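PDB 3VW5: cellobiose 2-epimerase from Ruminococcus albus, which catalyses the reversible epimerization of cellobiose, an unmodified disaccharide, to 4-O-beta-D-glucopyranosyl-D-mannose. Local coordinates for residues Ala309-Ile314 with Ile383-Asp388; Gln8-His13 with Met378-Ile383; Glu246-Met251 with Lys273-Ile278. The protein carries 2 engineered substitutions. All coordinates share one frame; numbering follows the deposited sequence.

Interaction 1: residues Ala309-Ile314 with Ile383-Asp388; sequences AVVGFI and ITRGVD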
loop_
_atom_site.group_PDB
_atom_site.type_symbol
_atom_site.label_atom_id
_atom_site.label_comp_id
_atom_site.label_asym_id
_atom_site.label_seq_id
_atom_site.Cartn_x
_atom_site.Cartn_y
_atom_site.Cartn_z
ATOM N N ALA A 309 4.305 -0.141 -10.503
ATOM C CA ALA A 309 4.441 -0.610 -11.880
ATOM C C ALA A 309 5.711 -1.475 -12.075
ATOM O O ALA A 309 5.706 -2.444 -12.843
ATOM C CB ALA A 309 4.395 0.541 -12.857
ATOM N N VAL A 310 6.787 -1.133 -11.362
ATOM C CA VAL A 310 8.021 -1.919 -11.402
ATOM C C VAL A 310 7.760 -3.357 -10.945
ATOM O O VAL A 310 8.077 -4.308 -11.666
ATOM C CB VAL A 310 9.153 -1.273 -10.578
ATOM C CG1 VAL A 310 10.317 -2.227 -10.425
ATOM C CG2 VAL A 310 9.622 -0.011 -11.250
ATOM N N VAL A 311 7.169 -3.513 -9.761
ATOM C CA VAL A 311 6.821 -4.839 -9.255
ATOM C C VAL A 311 5.839 -5.580 -10.179
ATOM O O VAL A 311 6.069 -6.733 -10.546
ATOM C CB VAL A 311 6.190 -4.772 -7.864
ATOM C CG1 VAL A 311 5.917 -6.187 -7.352
ATOM C CG2 VAL A 311 7.085 -4.016 -6.901
ATOM N N GLY A 312 4.740 -4.925 -10.541
ATOM C CA GLY A 312 3.693 -5.565 -11.317
ATOM C C GLY A 312 4.158 -6.060 -12.672
ATOM O O GLY A 312 3.732 -7.108 -13.142
ATOM N N PHE A 313 5.034 -5.294 -13.307
ATOM C CA PHE A 313 5.605 -5.680 -14.588
ATOM C C PHE A 313 6.568 -6.873 -14.476
ATOM O O PHE A 313 6.600 -7.743 -15.357
ATOM C CB PHE A 313 6.320 -4.486 -15.222
ATOM C CG PHE A 313 5.395 -3.494 -15.862
ATOM C CD1 PHE A 313 4.156 -3.895 -16.361
ATOM C CD2 PHE A 313 5.767 -2.152 -15.973
ATOM C CE1 PHE A 313 3.302 -2.984 -16.959
ATOM C CE2 PHE A 313 4.920 -1.234 -16.568
ATOM C CZ PHE A 313 3.682 -1.655 -17.063
ATOM N N ILE A 314 7.367 -6.891 -13.409
ATOM C CA ILE A 314 8.288 -7.992 -13.162
ATOM C C ILE A 314 7.487 -9.261 -12.892
ATOM O O ILE A 314 7.765 -10.320 -13.460
ATOM C CB ILE A 314 9.241 -7.682 -11.993
ATOM C CG1 ILE A 314 10.232 -6.590 -12.422
ATOM C CG2 ILE A 314 9.957 -8.948 -11.517
ATOM C CD1 ILE A 314 11.206 -6.183 -11.348
ATOM N N ILE A 383 14.594 -7.222 -5.181
ATOM C CA ILE A 383 15.669 -7.978 -4.577
ATOM C C ILE A 383 15.256 -9.439 -4.440
ATOM O O ILE A 383 15.965 -10.349 -4.874
ATOM C CB ILE A 383 16.021 -7.407 -3.186
ATOM C CG1 ILE A 383 16.865 -6.141 -3.338
ATOM C CG2 ILE A 383 16.735 -8.455 -2.344
ATOM C CD1 ILE A 383 17.089 -5.405 -2.053
ATOM N N THR A 384 14.084 -9.644 -3.859
ATOM C CA THR A 384 13.617 -10.970 -3.479
ATOM C C THR A 384 13.258 -11.876 -4.660
ATOM O O THR A 384 13.421 -13.090 -4.578
ATOM C CB THR A 384 12.409 -10.839 -2.535
ATOM O OG1 THR A 384 12.869 -10.872 -1.177
ATOM C CG2 THR A 384 11.414 -11.954 -2.766
ATOM N N ARG A 385 12.769 -11.290 -5.752
ATOM C CA ARG A 385 12.390 -12.067 -6.930
ATOM C C ARG A 385 13.602 -12.420 -7.786
ATOM O O ARG A 385 13.541 -13.283 -8.657
ATOM C CB ARG A 385 11.378 -11.285 -7.773
ATOM C CG ARG A 385 10.056 -11.058 -7.081
ATOM C CD ARG A 385 9.169 -10.166 -7.898
ATOM N NE ARG A 385 7.984 -9.786 -7.139
ATOM C CZ ARG A 385 6.751 -10.203 -7.413
ATOM N NH1 ARG A 385 6.525 -11.010 -8.448
ATOM N NH2 ARG A 385 5.739 -9.797 -6.655
ATOM N N GLY A 386 14.697 -11.716 -7.536
ATOM C CA GLY A 386 15.923 -11.883 -8.287
ATOM C C GLY A 386 15.817 -12.017 -9.798
ATOM O O GLY A 386 16.574 -12.775 -10.392
ATOM N N VAL A 387 14.899 -11.307 -10.444
ATOM C CA VAL A 387 15.027 -11.189 -11.891
ATOM C C VAL A 387 15.689 -9.870 -12.245
ATOM O O VAL A 387 15.269 -8.811 -11.795
ATOM C CB VAL A 387 13.714 -11.450 -12.683
ATOM C CG1 VAL A 387 12.532 -11.514 -11.764
ATOM C CG2 VAL A 387 13.532 -10.432 -13.786
ATOM N N ASP A 388 16.761 -9.962 -13.028
ATOM C CA ASP A 388 17.588 -8.809 -13.356
ATOM C C ASP A 388 17.466 -8.405 -14.819
ATOM O O ASP A 388 17.001 -9.183 -15.652
ATOM C CB ASP A 388 19.054 -9.094 -13.037
ATOM C CG ASP A 388 19.743 -7.909 -12.383
ATOM O OD1 ASP A 388 20.644 -8.129 -11.536
ATOM O OD2 ASP A 388 19.372 -6.751 -12.707
#

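Interaction 2: residues Gln8-His13 with Met378-Ile383; sequences QELTDH and MCMEVI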
loop_
_atom_site.group_PDB
_atom_site.type_symbol
_atom_site.label_atom_id
_atom_site.label_comp_id
_atom_site.label_asym_id
_atom_site.label_seq_id
_atom_site.Cartn_x
_atom_site.Cartn_y
_atom_site.Cartn_z
ATOM N N GLN A 8 20.774 -0.627 -3.710
ATOM C CA GLN A 8 21.538 0.533 -3.253
ATOM C C GLN A 8 20.632 1.686 -2.836
ATOM O O GLN A 8 20.870 2.362 -1.815
ATOM C CB GLN A 8 22.456 1.011 -4.364
ATOM C CG GLN A 8 23.906 0.698 -4.127
ATOM C CD GLN A 8 24.793 1.880 -4.454
ATOM O OE1 GLN A 8 24.499 3.010 -4.058
ATOM N NE2 GLN A 8 25.872 1.631 -5.192
ATOM N N GLU A 9 19.597 1.910 -3.646
ATOM C CA GLU A 9 18.615 2.947 -3.360
ATOM C C GLU A 9 17.916 2.662 -2.026
ATOM O O GLU A 9 17.697 3.563 -1.215
ATOM C CB GLU A 9 17.605 3.063 -4.508
ATOM C CG GLU A 9 16.516 4.097 -4.265
ATOM C CD GLU A 9 17.073 5.487 -4.036
ATOM O OE1 GLU A 9 16.396 6.302 -3.372
ATOM O OE2 GLU A 9 18.191 5.759 -4.521
ATOM N N LEU A 10 17.597 1.396 -1.791
ATOM C CA LEU A 10 17.021 0.998 -0.517
ATOM C C LEU A 10 17.998 1.208 0.641
ATOM O O LEU A 10 17.659 1.891 1.617
ATOM C CB LEU A 10 16.547 -0.458 -0.577
ATOM C CG LEU A 10 15.583 -1.015 0.479
ATOM C CD1 LEU A 10 16.139 -2.305 1.041
ATOM C CD2 LEU A 10 15.226 -0.045 1.598
ATOM N N THR A 11 19.203 0.639 0.533
ATOM C CA THR A 11 20.146 0.651 1.660
ATOM C C THR A 11 20.898 1.963 1.902
ATOM O O THR A 11 21.246 2.267 3.046
ATOM C CB THR A 11 21.178 -0.483 1.580
ATOM O OG1 THR A 11 22.081 -0.241 0.490
ATOM C CG2 THR A 11 20.482 -1.840 1.421
ATOM N N ASP A 12 21.171 2.731 0.845
ATOM C CA ASP A 12 21.991 3.937 1.020
ATOM C C ASP A 12 21.190 5.222 0.997
ATOM O O ASP A 12 21.671 6.260 1.461
ATOM C CB ASP A 12 23.125 4.017 -0.007
ATOM C CG ASP A 12 24.048 2.812 0.051
ATOM O OD1 ASP A 12 24.268 2.279 1.167
ATOM O OD2 ASP A 12 24.547 2.386 -1.019
ATOM N N HIS A 13 19.972 5.161 0.460
ATOM C CA HIS A 13 19.149 6.364 0.356
ATOM C C HIS A 13 17.888 6.324 1.223
ATOM O O HIS A 13 17.700 7.167 2.100
ATOM C CB HIS A 13 18.808 6.679 -1.114
ATOM C CG HIS A 13 18.307 8.076 -1.322
ATOM N ND1 HIS A 13 17.283 8.387 -2.194
ATOM C CD2 HIS A 13 18.687 9.252 -0.759
ATOM C CE1 HIS A 13 17.052 9.686 -2.155
ATOM N NE2 HIS A 13 17.893 10.234 -1.290
ATOM N N MET A 378 8.901 -1.986 -3.257
ATOM C CA MET A 378 9.453 -2.242 -4.596
ATOM C C MET A 378 10.910 -2.707 -4.536
ATOM O O MET A 378 11.310 -3.652 -5.222
ATOM C CB MET A 378 9.345 -1.000 -5.479
ATOM C CG MET A 378 9.913 -1.177 -6.874
ATOM S SD MET A 378 10.635 0.366 -7.457
ATOM C CE MET A 378 11.978 0.591 -6.286
ATOM N N CYS A 379 11.705 -2.035 -3.717
ATOM C CA CYS A 379 13.101 -2.405 -3.599
ATOM C C CYS A 379 13.201 -3.852 -3.126
ATOM O O CYS A 379 13.861 -4.685 -3.776
ATOM C CB CYS A 379 13.843 -1.437 -2.683
ATOM S SG CYS A 379 13.820 0.275 -3.302
ATOM N N MET A 380 12.502 -4.159 -2.033
ATOM C CA MET A 380 12.528 -5.501 -1.466
ATOM C C MET A 380 11.968 -6.561 -2.391
ATOM O O MET A 380 12.507 -7.668 -2.460
ATOM C CB MET A 380 11.822 -5.525 -0.119
ATOM C CG MET A 380 12.449 -4.538 0.827
ATOM S SD MET A 380 11.753 -4.508 2.472
ATOM C CE MET A 380 11.213 -2.797 2.603
ATOM N N GLU A 381 10.906 -6.238 -3.117
ATOM C CA GLU A 381 10.292 -7.223 -3.994
ATOM C C GLU A 381 11.216 -7.562 -5.149
ATOM O O GLU A 381 11.235 -8.698 -5.630
ATOM C CB GLU A 381 8.940 -6.729 -4.513
ATOM C CG GLU A 381 7.765 -6.953 -3.563
ATOM C CD GLU A 381 7.302 -8.418 -3.481
ATOM O OE1 GLU A 381 7.454 -9.174 -4.482
ATOM O OE2 GLU A 381 6.769 -8.806 -2.408
ATOM N N VAL A 382 11.979 -6.565 -5.590
ATOM C CA VAL A 382 12.867 -6.702 -6.741
ATOM C C VAL A 382 14.029 -7.573 -6.331
ATOM O O VAL A 382 14.395 -8.532 -7.026
ATOM C CB VAL A 382 13.409 -5.336 -7.209
ATOM C CG1 VAL A 382 14.634 -5.525 -8.103
ATOM C CG2 VAL A 382 12.324 -4.535 -7.933
ATOM N N ILE A 383 14.594 -7.222 -5.181
ATOM C CA ILE A 383 15.669 -7.978 -4.577
ATOM C C ILE A 383 15.256 -9.439 -4.440
ATOM O O ILE A 383 15.965 -10.349 -4.874
ATOM C CB ILE A 383 16.021 -7.407 -3.186
ATOM C CG1 ILE A 383 16.865 -6.141 -3.338
ATOM C CG2 ILE A 383 16.735 -8.455 -2.344
ATOM C CD1 ILE A 383 17.089 -5.405 -2.053
#

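Interaction 3: residues Glu246-Met251 with Lys273-Ile278; sequences EATWLM and KISHNI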
loop_
_atom_site.group_PDB
_atom_site.type_symbol
_atom_site.label_atom_id
_atom_site.label_comp_id
_atom_site.label_asym_id
_atom_site.label_seq_id
_atom_site.Cartn_x
_atom_site.Cartn_y
_atom_site.Cartn_z
ATOM N N GLU A 246 -0.848 -2.611 -9.329
ATOM C CA GLU A 246 -0.600 -3.085 -7.970
ATOM C C GLU A 246 -1.448 -4.317 -7.631
ATOM O O GLU A 246 -0.952 -5.313 -7.089
ATOM C CB GLU A 246 -0.900 -1.978 -6.964
ATOM C CG GLU A 246 -0.528 -2.320 -5.544
ATOM C CD GLU A 246 -1.015 -1.282 -4.562
ATOM O OE1 GLU A 246 -1.802 -0.397 -4.970
ATOM O OE2 GLU A 246 -0.606 -1.344 -3.380
ATOM N N ALA A 247 -2.736 -4.243 -7.948
ATOM C CA ALA A 247 -3.643 -5.349 -7.684
ATOM C C ALA A 247 -3.178 -6.639 -8.355
ATOM O O ALA A 247 -3.323 -7.715 -7.780
ATOM C CB ALA A 247 -5.060 -4.998 -8.102
ATOM N N THR A 248 -2.600 -6.540 -9.551
ATOM C CA THR A 248 -2.181 -7.746 -10.274
ATOM C C THR A 248 -1.207 -8.602 -9.482
ATOM O O THR A 248 -1.430 -9.804 -9.326
ATOM C CB THR A 248 -1.576 -7.456 -11.652
ATOM O OG1 THR A 248 -0.360 -6.694 -11.516
ATOM C CG2 THR A 248 -2.595 -6.726 -12.533
ATOM N N TRP A 249 -0.122 -8.007 -8.988
ATOM C CA TRP A 249 0.848 -8.807 -8.239
ATOM C C TRP A 249 0.380 -9.144 -6.815
ATOM O O TRP A 249 0.708 -10.195 -6.285
ATOM C CB TRP A 249 2.248 -8.184 -8.247
ATOM C CG TRP A 249 2.479 -7.010 -7.335
ATOM C CD1 TRP A 249 2.377 -5.690 -7.668
ATOM C CD2 TRP A 249 2.904 -7.040 -5.963
ATOM N NE1 TRP A 249 2.693 -4.899 -6.592
ATOM C CE2 TRP A 249 3.022 -5.699 -5.533
ATOM C CE3 TRP A 249 3.197 -8.064 -5.059
ATOM C CZ2 TRP A 249 3.418 -5.356 -4.231
ATOM C CZ3 TRP A 249 3.585 -7.723 -3.769
ATOM C CH2 TRP A 249 3.692 -6.377 -3.364
ATOM N N LEU A 250 -0.408 -8.257 -6.222
ATOM C CA LEU A 250 -0.966 -8.477 -4.897
ATOM C C LEU A 250 -1.914 -9.672 -4.895
ATOM O O LEU A 250 -1.946 -10.455 -3.948
ATOM C CB LEU A 250 -1.713 -7.231 -4.442
ATOM C CG LEU A 250 -1.079 -6.442 -3.304
ATOM C CD1 LEU A 250 0.410 -6.700 -3.243
ATOM C CD2 LEU A 250 -1.401 -4.970 -3.437
ATOM N N MET A 251 -2.698 -9.811 -5.956
ATOM C CA MET A 251 -3.645 -10.908 -6.032
ATOM C C MET A 251 -2.962 -12.261 -6.297
ATOM O O MET A 251 -3.383 -13.287 -5.749
ATOM C CB MET A 251 -4.727 -10.600 -7.060
ATOM C CG MET A 251 -5.774 -9.659 -6.527
ATOM S SD MET A 251 -7.185 -9.380 -7.626
ATOM C CE MET A 251 -6.423 -8.710 -9.092
ATOM N N LYS A 273 -3.982 -10.285 -17.975
ATOM C CA LYS A 273 -4.788 -9.500 -18.894
ATOM C C LYS A 273 -4.765 -8.043 -18.483
ATOM O O LYS A 273 -4.697 -7.156 -19.329
ATOM C CB LYS A 273 -6.229 -10.010 -18.954
ATOM C CG LYS A 273 -6.429 -11.175 -19.899
ATOM C CD LYS A 273 -7.843 -11.677 -19.838
ATOM C CE LYS A 273 -7.916 -13.124 -20.292
ATOM N NZ LYS A 273 -9.232 -13.731 -19.917
ATOM N N ILE A 274 -4.827 -7.809 -17.178
ATOM C CA ILE A 274 -4.769 -6.463 -16.630
ATOM C C ILE A 274 -3.373 -5.886 -16.859
ATOM O O ILE A 274 -3.231 -4.731 -17.232
ATOM C CB ILE A 274 -5.129 -6.458 -15.127
ATOM C CG1 ILE A 274 -6.533 -7.051 -14.929
ATOM C CG2 ILE A 274 -4.998 -5.042 -14.533
ATOM C CD1 ILE A 274 -6.903 -7.285 -13.494
ATOM N N SER A 275 -2.350 -6.707 -16.643
ATOM C CA SER A 275 -0.979 -6.300 -16.907
ATOM C C SER A 275 -0.768 -5.850 -18.344
ATOM O O SER A 275 -0.153 -4.809 -18.588
ATOM C CB SER A 275 -0.023 -7.438 -16.606
ATOM O OG SER A 275 0.293 -7.454 -15.235
ATOM N N HIS A 276 -1.244 -6.640 -19.300
ATOM C CA HIS A 276 -1.023 -6.281 -20.692
ATOM C C HIS A 276 -1.728 -4.987 -20.990
ATOM O O HIS A 276 -1.168 -4.118 -21.656
ATOM C CB HIS A 276 -1.478 -7.378 -21.670
ATOM C CG HIS A 276 -0.463 -8.463 -21.861
ATOM N ND1 HIS A 276 0.698 -8.269 -22.593
ATOM C CD2 HIS A 276 -0.415 -9.739 -21.386
ATOM C CE1 HIS A 276 1.414 -9.398 -22.569
ATOM N NE2 HIS A 276 0.757 -10.304 -21.851
ATOM N N ASN A 277 -2.949 -4.856 -20.482
ATOM C CA ASN A 277 -3.720 -3.639 -20.692
ATOM C C ASN A 277 -2.988 -2.391 -20.202
ATOM O O ASN A 277 -2.868 -1.419 -20.940
ATOM C CB ASN A 277 -5.090 -3.723 -20.040
ATOM C CG ASN A 277 -6.052 -2.704 -20.613
ATOM O OD1 ASN A 277 -6.215 -2.616 -21.831
ATOM N ND2 ASN A 277 -6.675 -1.909 -19.746
ATOM N N ILE A 278 -2.494 -2.428 -18.965
ATOM C CA ILE A 278 -1.795 -1.293 -18.368
ATOM C C ILE A 278 -0.535 -0.910 -19.147
ATOM O O ILE A 278 -0.260 0.275 -19.371
ATOM C CB ILE A 278 -1.464 -1.558 -16.882
ATOM C CG1 ILE A 278 -2.756 -1.506 -16.076
ATOM C CG2 ILE A 278 -0.495 -0.504 -16.342
ATOM C CD1 ILE A 278 -3.454 -0.162 -16.193
#

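Interaction 1: residues Ala309-Ile314 with Ile383-Asp388
Arg385 reaches from the last turn of helix 373-385 to the flank of helix 303-318, where it meets Ile314 and Val311. Its CB points toward that helix. CG stands opposite the carbonyl carbon (chi1 -65°), and the chain then runs extended to NE. CD rests on the methyl CG2 of Ile314, with 3.9 Å between Arg385 CD and Ile314 CG2. NE forms a salt bridge with Glu381, one turn back on the same helix. The guanidinium passes Val311 at an oblique tilt, and Arg385 NH2 lies 3.7 Å from Val311 CG1. Trp249 of helix 241-258 also touches the guanidinium. NH1 donates hydrogen bonds to the side-chain oxygens of Gln318 and Asn315. Arg253 lies close to NH2. Glu381 also forms a salt bridge with Arg253, which probably offsets the two like charges. Past the helix, Gly386 takes a positive phi and the chain turns back. Val387 can then press on Ile314 from another side of the same methyl, at 3.6 Å between Val387 CG1 and Ile314 CG2. With an alanine in place of Arg385, Glu381 would probably lose one salt-bridge mate, Gln318 and Asn315 would each lose a donor, and a gap would open beside Val311. Apolar packing along the chain and polar bonds at the tip thus tie the C-terminal end of one helix to its neighbour, both in the inner ring of an (alpha/alpha)6 barrel.

Interaction 2: residues Gln8-His13 with Met378-Ile383
Leu10 packs on Cys379, Met380 and Ile383 where outer helix 2-19 crosses inner helix 373-385 of the (alpha/alpha)6 barrel. The N-terminal helix packs here on the C-terminal one. The short segments cross at 132° between their N-to-C directions, and their axes come within 9.6 Å. Leu10 is the bump. Its CG lies anti to the backbone N (chi1 -164°), which carries the branch out over the other helix. The base of the side chain sits on Cys379, with 3.6 Å between Leu10 CB and Cys379 CB. The thiol lies along the same flank, 3.9 Å from Cys379 SG to Leu10 CB. Farther out, the methyl CD1 lies over the shallow dip between Met380 and Ile383. On one side Leu10 CD1 is 4.3 Å from Met380 CG. On the other, Leu10 CD1 is 4.5 Å from Ile383 CD1, a looser touch. Leu64 of helix 47-64 also packs on Leu10, and Met380 runs on to Phe56 and Asn59 of that helix. Ile6 adds a further apolar contact to Cys379. No hydrogen bond crosses between the two segments. On helix 2-19, Glu9 OE1 accepts a bond from Trp349 NE1 of a loop and another from His13: His13 ND1 to Glu9 OE1 is 2.6 Å, with an N-H...O angle of 157°, in the imidazole plane and on the syn side of the carboxylate.

Interaction 3: residues Glu246-Met251 with Lys273-Ile278
Thr248 meets Ile274 and Ser275 on one side of helix 241-258, while the flat indole of the next residue, Trp249, turns away from them. Leu250 CD1 covers one face of that indole, set toward the rim and 3.2 Å above the plane. Val311 lies over the opposite face, and Arg385 joins it nearer the rim. At the edge, NE1 gives its hydrogen bond to Glu308. The other flat ring, the imidazole of His276, lies far from helix 241-258 and meets the ring of Phe325, their planes at about 50°.

The contact itself is small and buried. The backbones come close, with 6.9 Å between Thr248 CA and Ser275 CA. Thr248 is turned so that OG1 is flanked by both the backbone N and C (chi1 64°). That rotation sends the methyl CG2 out toward helix 261-281. Thr248 CG2 lies 3.6 Å from Ile274 CG2 and about as far from Ile274 CB, the two side chains passing alongside with their ends pointing opposite ways. The hydroxyls come side by side, but Thr248 OG1 and Ser275 OG are 3.9 Å apart, too far for a bond. Each looks back to its own helix. Thr248 OG1 bonds to the carbonyl oxygen of Ile245, and Ser275 OG bonds weakly to that of Asp271. Met251 continues the seam by packing on Phe267, Met270 and Asp271.

The contact joins an inner helix of the (alpha/alpha)6 barrel to the outer helix that follows it in sequence. Its chemistry implies that the two helices meet here through close, short side chains. Both hydroxyls turn to carbonyls of their own helices, Ser275 only weakly, so what passes between these segments is mainly apolar contact of Thr248 CG2 with Ile274.

How the interactions relate
Interactions 1 and 2 both use helix 373-385 and share Ile383; their centres are 11 Å apart. Val310 and Val311 of interaction 1 pack on Met378 of interaction 2, with Val310 CG1 3.7 Å from Met378 CG. Interaction 3 is joined to interaction 1 through Trp249, whose CD2 lies 3.4 Å from Val311 CG1. The same indole meets interaction 2 where Trp249 CZ3 comes 3.6 Å from Glu381 OE2, although those two centres are 22 Å apart. Helices 241-258, 303-318 and 373-385 thus form one continuous part of the inner wall, backed by outer helices. In this family the sugar probably binds in the central cavity that such helices surround.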